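Local atomic coordinates of TouB protein (Pseudomonas stutzeri, PDB entry 2INC), a protein that serves as a small ubiquitin-like component of toluene o-xylene monooxygenase, an enzyme system that probably oxidises aromatic hydrocarbons. Residues S6-D11 against L77-M82; F2-N7 against A69-T74; R10-Q15 against N38-P43. All blocks are in the same frame, centred on the assembly; numbering follows the deposited sequence.

Contact 1: S6-D11 against L77-M82; sequences SNFERD and LDIIFM
Glu9 OE1 accepts the backbone N-H of Phe81 over 2.6 Å, approached nearly along its C-O axis. The side chain spans the gap because it is stretched out: CG stands anti to the backbone N (chi1 178°) and CD continues the zigzag, which carries CD across to strand 76-82, so that a side-chain oxygen accepts a backbone N-H here. The same OE1 also lies at the edge of the Phe81 ring, 3.3 Å from Phe81 CD2, with carboxylate and ring planes 52° apart. An alanine here would probably leave the Phe81 N-H without this acceptor and open a gap beside the CD2 edge of the ring. Upstream, residues 6-8 pair in parallel with 77-79: Asn7 bonds through its N to Leu77 O and through its O to Ile79 N, and Glu9 N closes the ladder on Ile79 O at 2.7 Å. Parallel pairing of the first and last strands in the middle of a mixed sheet is a hallmark of the ubiquitin-like beta-grasp fold. A type II turn from Phe8 to Asp11, with Arg10 at positive phi, then carries the chain off the sheet. On the face covered by helix 25-33, Phe8 crosses Ile79 at about a right angle and sets CE1 3.6 Å from Ile79 CG2. Phe81 CZ packs 3.8 Å from Phe8 CE2, while Ile79 O sits above one Phe8 face, toward the rim. On the opposite face Asn7 and Asp78 run side by side; ND2 of Asn7 donates to Asp78 OD1, an atom whose position is less certain, and to the backbone of another protein chain. Asp78 OD2 forms a salt bridge with Arg52.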
loop_
_atom_site.group_PDB
_atom_site.type_symbol
_atom_site.label_atom_id
_atom_site.label_comp_id
_atom_site.label_asym_id
_atom_site.label_seq_id
_atom_site.Cartn_x
_atom_site.Cartn_y
_atom_site.Cartn_z
ATOM N N SER C 6 31.841 27.599 -35.313
ATOM C CA SER C 6 32.650 26.706 -36.120
ATOM C C SER C 6 31.915 25.419 -36.328
ATOM O O SER C 6 31.634 24.743 -35.355
ATOM C CB SER C 6 33.932 26.412 -35.324
ATOM O OG SER C 6 34.643 25.324 -35.899
ATOM N N ASN C 7 31.614 25.095 -37.586
ATOM C CA ASN C 7 31.041 23.838 -38.004
ATOM C C ASN C 7 32.190 23.051 -38.704
ATOM O O ASN C 7 32.431 23.195 -39.913
ATOM C CB ASN C 7 29.903 24.112 -39.015
ATOM C CG ASN C 7 29.102 22.873 -39.356
ATOM O OD1 ASN C 7 29.085 21.894 -38.603
ATOM N ND2 ASN C 7 28.412 22.911 -40.484
ATOM N N PHE C 8 32.900 22.243 -37.925
ATOM C CA PHE C 8 34.131 21.624 -38.382
ATOM C C PHE C 8 33.840 20.324 -39.130
ATOM O O PHE C 8 32.987 19.523 -38.681
ATOM C CB PHE C 8 35.059 21.386 -37.196
ATOM C CG PHE C 8 36.505 21.273 -37.599
ATOM C CD1 PHE C 8 37.347 22.386 -37.520
ATOM C CD2 PHE C 8 37.020 20.073 -38.081
ATOM C CE1 PHE C 8 38.702 22.300 -37.895
ATOM C CE2 PHE C 8 38.370 19.990 -38.476
ATOM C CZ PHE C 8 39.191 21.109 -38.391
ATOM N N GLU C 9 34.509 20.105 -40.278
ATOM C CA GLU C 9 34.147 18.959 -41.110
ATOM C C GLU C 9 34.356 17.688 -40.325
ATOM O O GLU C 9 35.359 17.554 -39.595
ATOM C CB GLU C 9 34.948 18.907 -42.410
ATOM C CG GLU C 9 34.623 17.700 -43.266
ATOM C CD GLU C 9 35.265 17.782 -44.663
ATOM O OE1 GLU C 9 36.037 18.732 -44.938
ATOM O OE2 GLU C 9 34.994 16.880 -45.476
ATOM N N ARG C 10 33.362 16.802 -40.427
ATOM C CA ARG C 10 33.361 15.490 -39.738
ATOM C C ARG C 10 33.123 15.507 -38.221
ATOM O O ARG C 10 33.004 14.433 -37.614
ATOM C CB ARG C 10 34.657 14.729 -40.043
ATOM C CG ARG C 10 34.867 14.514 -41.530
ATOM C CD ARG C 10 36.201 13.861 -41.738
ATOM N NE ARG C 10 36.095 12.486 -41.282
ATOM C CZ ARG C 10 35.666 11.486 -42.045
ATOM N NH1 ARG C 10 35.353 11.709 -43.333
ATOM N NH2 ARG C 10 35.566 10.269 -41.519
ATOM N N ASP C 11 33.129 16.691 -37.601
ATOM C CA ASP C 11 32.631 16.839 -36.224
ATOM C C ASP C 11 31.077 16.694 -36.197
ATOM O O ASP C 11 30.418 16.644 -37.258
ATOM C CB ASP C 11 33.061 18.178 -35.629
ATOM C CG ASP C 11 33.266 18.110 -34.104
ATOM O OD1 ASP C 11 32.716 17.204 -33.428
ATOM O OD2 ASP C 11 33.979 18.979 -33.558
ATOM N N LEU C 77 30.588 29.332 -39.764
ATOM C CA LEU C 77 31.606 29.029 -40.786
ATOM C C LEU C 77 31.898 27.540 -40.828
ATOM O O LEU C 77 32.185 26.931 -39.783
ATOM C CB LEU C 77 32.898 29.783 -40.436
ATOM C CG LEU C 77 32.819 31.295 -40.342
ATOM C CD1 LEU C 77 34.164 31.867 -39.877
ATOM C CD2 LEU C 77 32.338 31.919 -41.651
ATOM N N ASP C 78 31.829 26.942 -42.019
ATOM C CA ASP C 78 32.291 25.562 -42.221
ATOM C C ASP C 78 33.822 25.538 -42.300
ATOM O O ASP C 78 34.417 26.434 -42.905
ATOM C CB ASP C 78 31.719 25.005 -43.517
ATOM C CG ASP C 78 30.225 24.961 -43.509
ATOM O OD1 ASP C 78 29.655 24.789 -42.381
ATOM O OD2 ASP C 78 29.635 25.101 -44.616
ATOM N N ILE C 79 34.452 24.580 -41.638
ATOM C CA ILE C 79 35.900 24.442 -41.727
ATOM C C ILE C 79 36.073 23.086 -42.359
ATOM O O ILE C 79 35.738 22.032 -41.760
ATOM C CB ILE C 79 36.639 24.564 -40.370
ATOM C CG1 ILE C 79 36.246 25.838 -39.637
ATOM C CG2 ILE C 79 38.161 24.680 -40.588
ATOM C CD1 ILE C 79 34.947 25.694 -38.934
ATOM N N ILE C 80 36.528 23.122 -43.609
ATOM C CA ILE C 80 36.573 21.931 -44.456
ATOM C C ILE C 80 38.012 21.528 -44.879
ATOM O O ILE C 80 38.898 22.383 -44.994
ATOM C CB ILE C 80 35.640 22.101 -45.691
ATOM C CG1 ILE C 80 36.091 23.295 -46.514
ATOM C CG2 ILE C 80 34.184 22.341 -45.218
ATOM C CD1 ILE C 80 35.261 23.574 -47.781
ATOM N N PHE C 81 38.225 20.221 -45.057
ATOM C CA PHE C 81 39.482 19.657 -45.586
ATOM C C PHE C 81 39.518 19.784 -47.101
ATOM O O PHE C 81 38.656 19.229 -47.818
ATOM C CB PHE C 81 39.624 18.183 -45.209
ATOM C CG PHE C 81 39.679 17.948 -43.745
ATOM C CD1 PHE C 81 40.867 18.068 -43.060
ATOM C CD2 PHE C 81 38.522 17.650 -43.040
ATOM C CE1 PHE C 81 40.931 17.878 -41.694
ATOM C CE2 PHE C 81 38.571 17.445 -41.685
ATOM C CZ PHE C 81 39.777 17.566 -40.997
ATOM N N MET C 82 40.520 20.523 -47.580
ATOM C CA MET C 82 40.797 20.606 -49.019
ATOM C C MET C 82 42.300 20.416 -49.369
ATOM O O MET C 82 43.172 20.339 -48.485
ATOM C CB MET C 82 40.263 21.930 -49.560
ATOM C CG MET C 82 38.787 21.919 -49.774
ATOM S SD MET C 82 38.247 23.585 -50.136
ATOM C CE MET C 82 38.166 23.547 -51.944
#

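Contact 2: F2-N7 against A69-T74; sequences FPIMSN and AGLRPT
Thr74 N donates to Pro3 O over 2.8 Å, coming from above the carbonyl plane, where the loop 69-74 passes strand 2-8 with the spans from CA 2 to CA 5 and from CA 71 to CA 74 directed 69° apart. In this ubiquitin-like beta-grasp fold the loop leads into strand 76-82, the parallel neighbour of strand 2-8, and the bond ties the two together just before regular pairing begins. Phe2 carries much of the apolar packing. Its CG is anti to the backbone N (chi1 -172°), and the far end of the ring meets the loop backbone: CZ lies 3.5 Å from both Leu71 O and Pro73 N. The two atoms beside CZ each find a side chain, Phe2 CE2 reaching Leu71 CB at 3.7 Å and Phe2 CE1 touching Pro73 CG. Leu71 points toward the strand and uses one methyl for two partners, CD1 being 4.0 Å from Phe2 CE2 and equally far from Ile4 CG2. The guanidinium of Arg72 forms salt bridges with Glu55, Glu75 and an acidic side chain of another protein chain. Beyond the hydrogen bond the side chains of Met5 and Thr74 run alongside each other in the same direction. Met5 CE comes to 3.9 Å from Thr74 OG1, while Met5 CG rests 3.2 Å from Thr74 O.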
loop_
_atom_site.group_PDB
_atom_site.type_symbol
_atom_site.label_atom_id
_atom_site.label_comp_id
_atom_site.label_asym_id
_atom_site.label_seq_id
_atom_site.Cartn_x
_atom_site.Cartn_y
_atom_site.Cartn_z
ATOM N N PHE C 2 36.364 38.554 -31.997
ATOM C CA PHE C 2 35.158 38.432 -32.824
ATOM C C PHE C 2 34.645 37.007 -32.739
ATOM O O PHE C 2 35.383 36.061 -33.010
ATOM C CB PHE C 2 35.475 38.807 -34.260
ATOM C CG PHE C 2 34.267 38.898 -35.166
ATOM C CD1 PHE C 2 33.470 40.039 -35.186
ATOM C CD2 PHE C 2 33.941 37.858 -36.019
ATOM C CE1 PHE C 2 32.382 40.129 -36.027
ATOM C CE2 PHE C 2 32.848 37.956 -36.877
ATOM C CZ PHE C 2 32.069 39.090 -36.876
ATOM N N PRO C 3 33.374 36.845 -32.319
ATOM C CA PRO C 3 32.850 35.485 -32.158
ATOM C C PRO C 3 32.390 34.912 -33.467
ATOM O O PRO C 3 31.682 35.569 -34.253
ATOM C CB PRO C 3 31.658 35.684 -31.216
ATOM C CG PRO C 3 31.147 37.089 -31.584
ATOM C CD PRO C 3 32.400 37.883 -31.927
ATOM N N ILE C 4 32.821 33.696 -33.729
ATOM C CA ILE C 4 32.200 32.946 -34.790
ATOM C C ILE C 4 31.772 31.575 -34.259
ATOM O O ILE C 4 32.216 31.131 -33.175
ATOM C CB ILE C 4 33.122 32.796 -36.064
ATOM C CG1 ILE C 4 34.450 32.132 -35.714
ATOM C CG2 ILE C 4 33.348 34.173 -36.761
ATOM C CD1 ILE C 4 34.517 30.676 -35.990
ATOM N N MET C 5 30.936 30.909 -35.048
ATOM C CA MET C 5 30.483 29.522 -34.807
ATOM C C MET C 5 31.126 28.576 -35.829
ATOM O O MET C 5 30.949 28.710 -37.052
ATOM C CB MET C 5 28.923 29.398 -34.895
ATOM C CG MET C 5 28.135 30.342 -33.930
ATOM S SD MET C 5 28.650 30.186 -32.216
ATOM C CE MET C 5 27.382 31.146 -31.371
ATOM N N SER C 6 31.841 27.599 -35.313
ATOM C CA SER C 6 32.650 26.706 -36.120
ATOM C C SER C 6 31.915 25.419 -36.328
ATOM O O SER C 6 31.634 24.743 -35.355
ATOM C CB SER C 6 33.932 26.412 -35.324
ATOM O OG SER C 6 34.643 25.324 -35.899
ATOM N N ASN C 7 31.614 25.095 -37.586
ATOM C CA ASN C 7 31.041 23.838 -38.004
ATOM C C ASN C 7 32.190 23.051 -38.704
ATOM O O ASN C 7 32.431 23.195 -39.913
ATOM C CB ASN C 7 29.903 24.112 -39.015
ATOM C CG ASN C 7 29.102 22.873 -39.356
ATOM O OD1 ASN C 7 29.085 21.894 -38.603
ATOM N ND2 ASN C 7 28.412 22.911 -40.484
ATOM N N ALA C 69 36.073 40.008 -44.219
ATOM C CA ALA C 69 35.223 38.885 -44.653
ATOM C C ALA C 69 33.725 39.237 -44.699
ATOM O O ALA C 69 32.925 38.511 -45.339
ATOM C CB ALA C 69 35.504 37.600 -43.802
ATOM N N GLY C 70 33.342 40.336 -44.037
ATOM C CA GLY C 70 31.929 40.762 -44.042
ATOM C C GLY C 70 31.059 39.796 -43.235
ATOM O O GLY C 70 29.954 39.439 -43.632
ATOM N N LEU C 71 31.579 39.373 -42.092
ATOM C CA LEU C 71 30.894 38.412 -41.248
ATOM C C LEU C 71 29.987 39.159 -40.289
ATOM O O LEU C 71 30.358 40.232 -39.766
ATOM C CB LEU C 71 31.917 37.596 -40.455
ATOM C CG LEU C 71 32.981 36.790 -41.224
ATOM C CD1 LEU C 71 33.888 36.075 -40.202
ATOM C CD2 LEU C 71 32.401 35.832 -42.286
ATOM N N ARG C 72 28.817 38.582 -40.021
ATOM C CA ARG C 72 28.008 39.016 -38.867
ATOM C C ARG C 72 28.559 38.370 -37.618
ATOM O O ARG C 72 28.955 37.205 -37.655
ATOM C CB ARG C 72 26.551 38.610 -39.065
ATOM C CG ARG C 72 25.939 39.284 -40.288
ATOM C CD ARG C 72 24.653 38.630 -40.744
ATOM N NE ARG C 72 24.838 37.238 -41.086
ATOM C CZ ARG C 72 23.940 36.512 -41.760
ATOM N NH1 ARG C 72 22.794 37.057 -42.177
ATOM N NH2 ARG C 72 24.189 35.234 -42.008
ATOM N N PRO C 73 28.569 39.100 -36.492
ATOM C CA PRO C 73 28.994 38.454 -35.252
ATOM C C PRO C 73 28.259 37.117 -35.092
ATOM O O PRO C 73 27.014 37.029 -35.298
ATOM C CB PRO C 73 28.577 39.458 -34.165
ATOM C CG PRO C 73 28.589 40.796 -34.875
ATOM C CD PRO C 73 28.170 40.501 -36.299
ATOM N N THR C 74 29.025 36.070 -34.813
ATOM C CA THR C 74 28.422 34.822 -34.453
ATOM C C THR C 74 28.053 34.043 -35.743
ATOM O O THR C 74 27.493 32.956 -35.672
ATOM C CB THR C 74 27.225 35.220 -33.491
ATOM O OG1 THR C 74 27.586 34.987 -32.112
ATOM C CG2 THR C 74 25.953 34.668 -33.875
#

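Contact 3: R10-Q15 against N38-P43; sequences RDFVIQ and NRRVHP
Arg40 CD meets the edge of the Phe12 ring, near its plane, 3.7 Å from Phe12 CE2, while Val13 CB lies over the centre of one ring face. The guanidinium of Arg40 stands almost perpendicular to that ring, their planes 87° apart, and receives the Asp11 carboxylate and the Gln15 amide at its own edge. Within the beta-grasp fold, this joins the connection of the first hairpin, between strands 2-8 and 14-19, to the loop that follows helix 25-33. The salt bridge runs through a single nitrogen: NH1 of Arg40 is 3.0 Å from Asp11 OD2, and it gives a weak hydrogen bond to Asp11 OD1 at 3.3 Å. With carboxylate and guanidinium planes 33° apart, the two groups are tilted rather than coplanar. Both oxygens have further partners. OD1 of Asp11 accepts the Phe12 backbone N at 2.8 Å on its anti side, somewhat out of the carboxylate plane, and OD2 is hydrogen-bonded to Ser36 OG; the negative charge of the carboxylate probably steadies the buried guanidinium. Gln15 and Arg40 reach toward each other tip to tip, and Val13 CG1 also touches NH1. An aromatic side chain of another protein chain makes a cation-pi contact with Arg40. Beside this polar cluster Val41 directs both methyls at the turn. Its CG1 is anti to the backbone N (chi1 -177°) and packs 4.0 Å from Arg10 CB, whereas CG2 reaches 3.6 Å from Asp11 N. The guanidinium of Arg10 instead bonds to a polar side chain of another protein chain. A water donates to Arg10 O at 2.7 Å and, weakly, to Arg40 O.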
loop_
_atom_site.group_PDB
_atom_site.type_symbol
_atom_site.label_atom_id
_atom_site.label_comp_id
_atom_site.label_asym_id
_atom_site.label_seq_id
_atom_site.Cartn_x
_atom_site.Cartn_y
_atom_site.Cartn_z
ATOM N N ARG C 10 33.362 16.802 -40.427
ATOM C CA ARG C 10 33.361 15.490 -39.738
ATOM C C ARG C 10 33.123 15.507 -38.221
ATOM O O ARG C 10 33.004 14.433 -37.614
ATOM C CB ARG C 10 34.657 14.729 -40.043
ATOM C CG ARG C 10 34.867 14.514 -41.530
ATOM C CD ARG C 10 36.201 13.861 -41.738
ATOM N NE ARG C 10 36.095 12.486 -41.282
ATOM C CZ ARG C 10 35.666 11.486 -42.045
ATOM N NH1 ARG C 10 35.353 11.709 -43.333
ATOM N NH2 ARG C 10 35.566 10.269 -41.519
ATOM N N ASP C 11 33.129 16.691 -37.601
ATOM C CA ASP C 11 32.631 16.839 -36.224
ATOM C C ASP C 11 31.077 16.694 -36.197
ATOM O O ASP C 11 30.418 16.644 -37.258
ATOM C CB ASP C 11 33.061 18.178 -35.629
ATOM C CG ASP C 11 33.266 18.110 -34.104
ATOM O OD1 ASP C 11 32.716 17.204 -33.428
ATOM O OD2 ASP C 11 33.979 18.979 -33.558
ATOM N N PHE C 12 30.493 16.680 -34.995
ATOM C CA PHE C 12 29.034 16.459 -34.840
ATOM C C PHE C 12 28.329 17.687 -34.321
ATOM O O PHE C 12 27.104 17.683 -34.252
ATOM C CB PHE C 12 28.752 15.318 -33.859
ATOM C CG PHE C 12 28.783 15.750 -32.415
ATOM C CD1 PHE C 12 27.584 15.871 -31.670
ATOM C CD2 PHE C 12 29.982 16.084 -31.798
ATOM C CE1 PHE C 12 27.590 16.276 -30.333
ATOM C CE2 PHE C 12 29.995 16.467 -30.432
ATOM C CZ PHE C 12 28.778 16.575 -29.711
ATOM N N VAL C 13 29.095 18.723 -33.960
ATOM C CA VAL C 13 28.546 19.863 -33.236
ATOM C C VAL C 13 29.147 21.171 -33.709
ATOM O O VAL C 13 30.332 21.234 -34.016
ATOM C CB VAL C 13 28.758 19.677 -31.722
ATOM C CG1 VAL C 13 30.237 19.858 -31.303
ATOM C CG2 VAL C 13 27.802 20.557 -30.931
ATOM N N ILE C 14 28.323 22.215 -33.771
ATOM C CA ILE C 14 28.798 23.582 -34.030
ATOM C C ILE C 14 29.231 24.188 -32.687
ATOM O O ILE C 14 28.626 23.905 -31.620
ATOM C CB ILE C 14 27.723 24.420 -34.758
ATOM C CG1 ILE C 14 27.167 23.613 -35.976
ATOM C CG2 ILE C 14 28.272 25.757 -35.152
ATOM C CD1 ILE C 14 26.234 24.401 -36.936
ATOM N N GLN C 15 30.339 24.930 -32.710
ATOM C CA GLN C 15 30.920 25.401 -31.465
ATOM C C GLN C 15 31.252 26.863 -31.563
ATOM O O GLN C 15 31.531 27.374 -32.676
ATOM C CB GLN C 15 32.199 24.650 -31.147
ATOM C CG GLN C 15 32.010 23.181 -30.988
ATOM C CD GLN C 15 33.309 22.499 -30.820
ATOM O OE1 GLN C 15 34.002 22.204 -31.820
ATOM N NE2 GLN C 15 33.697 22.252 -29.545
ATOM N N ASN C 38 41.752 15.858 -33.133
ATOM C CA ASN C 38 42.257 15.163 -31.949
ATOM C C ASN C 38 41.318 15.229 -30.727
ATOM O O ASN C 38 41.717 14.864 -29.612
ATOM C CB ASN C 38 43.655 15.675 -31.552
ATOM C CG ASN C 38 44.724 15.191 -32.507
ATOM O OD1 ASN C 38 44.736 14.000 -32.896
ATOM N ND2 ASN C 38 45.596 16.109 -32.935
ATOM N N ARG C 39 40.086 15.681 -30.963
ATOM C CA ARG C 39 39.059 15.646 -29.935
ATOM C C ARG C 39 38.054 14.478 -30.019
ATOM O O ARG C 39 37.979 13.771 -29.044
ATOM C CB ARG C 39 38.492 17.049 -29.613
ATOM C CG ARG C 39 39.454 17.886 -28.707
ATOM C CD ARG C 39 38.864 19.271 -28.341
ATOM N NE ARG C 39 39.855 20.133 -27.703
ATOM C CZ ARG C 39 40.039 20.212 -26.386
ATOM N NH1 ARG C 39 39.314 19.478 -25.565
ATOM N NH2 ARG C 39 40.967 21.018 -25.885
ATOM N N ARG C 40 37.426 14.832 -31.133
ATOM C CA ARG C 40 36.657 14.248 -32.044
ATOM C C ARG C 40 36.862 14.128 -33.549
ATOM O O ARG C 40 36.055 13.544 -34.091
ATOM C CB ARG C 40 35.338 14.816 -31.867
ATOM C CG ARG C 40 34.872 14.779 -30.621
ATOM C CD ARG C 40 33.590 15.620 -30.427
ATOM N NE ARG C 40 33.887 16.566 -29.432
ATOM C CZ ARG C 40 33.989 17.833 -29.535
ATOM N NH1 ARG C 40 33.662 18.521 -30.574
ATOM N NH2 ARG C 40 34.252 18.329 -28.496
ATOM N N VAL C 41 37.860 14.638 -34.233
ATOM C CA VAL C 41 38.079 14.403 -35.649
ATOM C C VAL C 41 39.569 14.034 -35.756
ATOM O O VAL C 41 40.409 14.611 -35.028
ATOM C CB VAL C 41 37.774 15.679 -36.461
ATOM C CG1 VAL C 41 37.933 15.402 -37.941
ATOM C CG2 VAL C 41 36.358 16.187 -36.162
ATOM N N HIS C 42 39.888 13.047 -36.604
ATOM C CA HIS C 42 41.297 12.651 -36.838
ATOM C C HIS C 42 41.915 13.685 -37.758
ATOM O O HIS C 42 41.236 14.165 -38.652
ATOM C CB HIS C 42 41.414 11.304 -37.552
ATOM C CG HIS C 42 40.809 10.143 -36.819
ATOM N ND1 HIS C 42 39.524 9.694 -37.066
ATOM C CD2 HIS C 42 41.319 9.325 -35.864
ATOM C CE1 HIS C 42 39.271 8.648 -36.295
ATOM N NE2 HIS C 42 40.341 8.408 -35.551
ATOM N N PRO C 43 43.216 14.002 -37.565
ATOM C CA PRO C 43 43.979 14.841 -38.513
ATOM C C PRO C 43 43.922 14.319 -39.960
ATOM O O PRO C 43 43.703 13.108 -40.198
ATOM C CB PRO C 43 45.417 14.720 -38.016
ATOM C CG PRO C 43 45.303 14.370 -36.548
ATOM C CD PRO C 43 44.039 13.556 -36.416
HETATM O O HOH W 1 34.824 12.540 -36.985
#

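Contacts 1 and 2 both use strand 2-8 and bind it to the C-terminal part of the chain. Contact 1 is a buried strand pairing at the middle of the sheet, rich in backbone hydrogen bonds; contact 2, partly buried, rests largely on apolar packing against a loop. They meet where Leu77 N lies 2.8 Å from Met5 O, a probable hydrogen bond. Contact 3 continues from contact 1 through the shared Arg10 and Asp11, but joins the hairpin connection and the start of strand 14-19 to the loop after helix 25-33, and a salt bridge replaces strand pairing. It is buried too, although farther from the chain's centre, and another protein chain lies within reach of all three contacts.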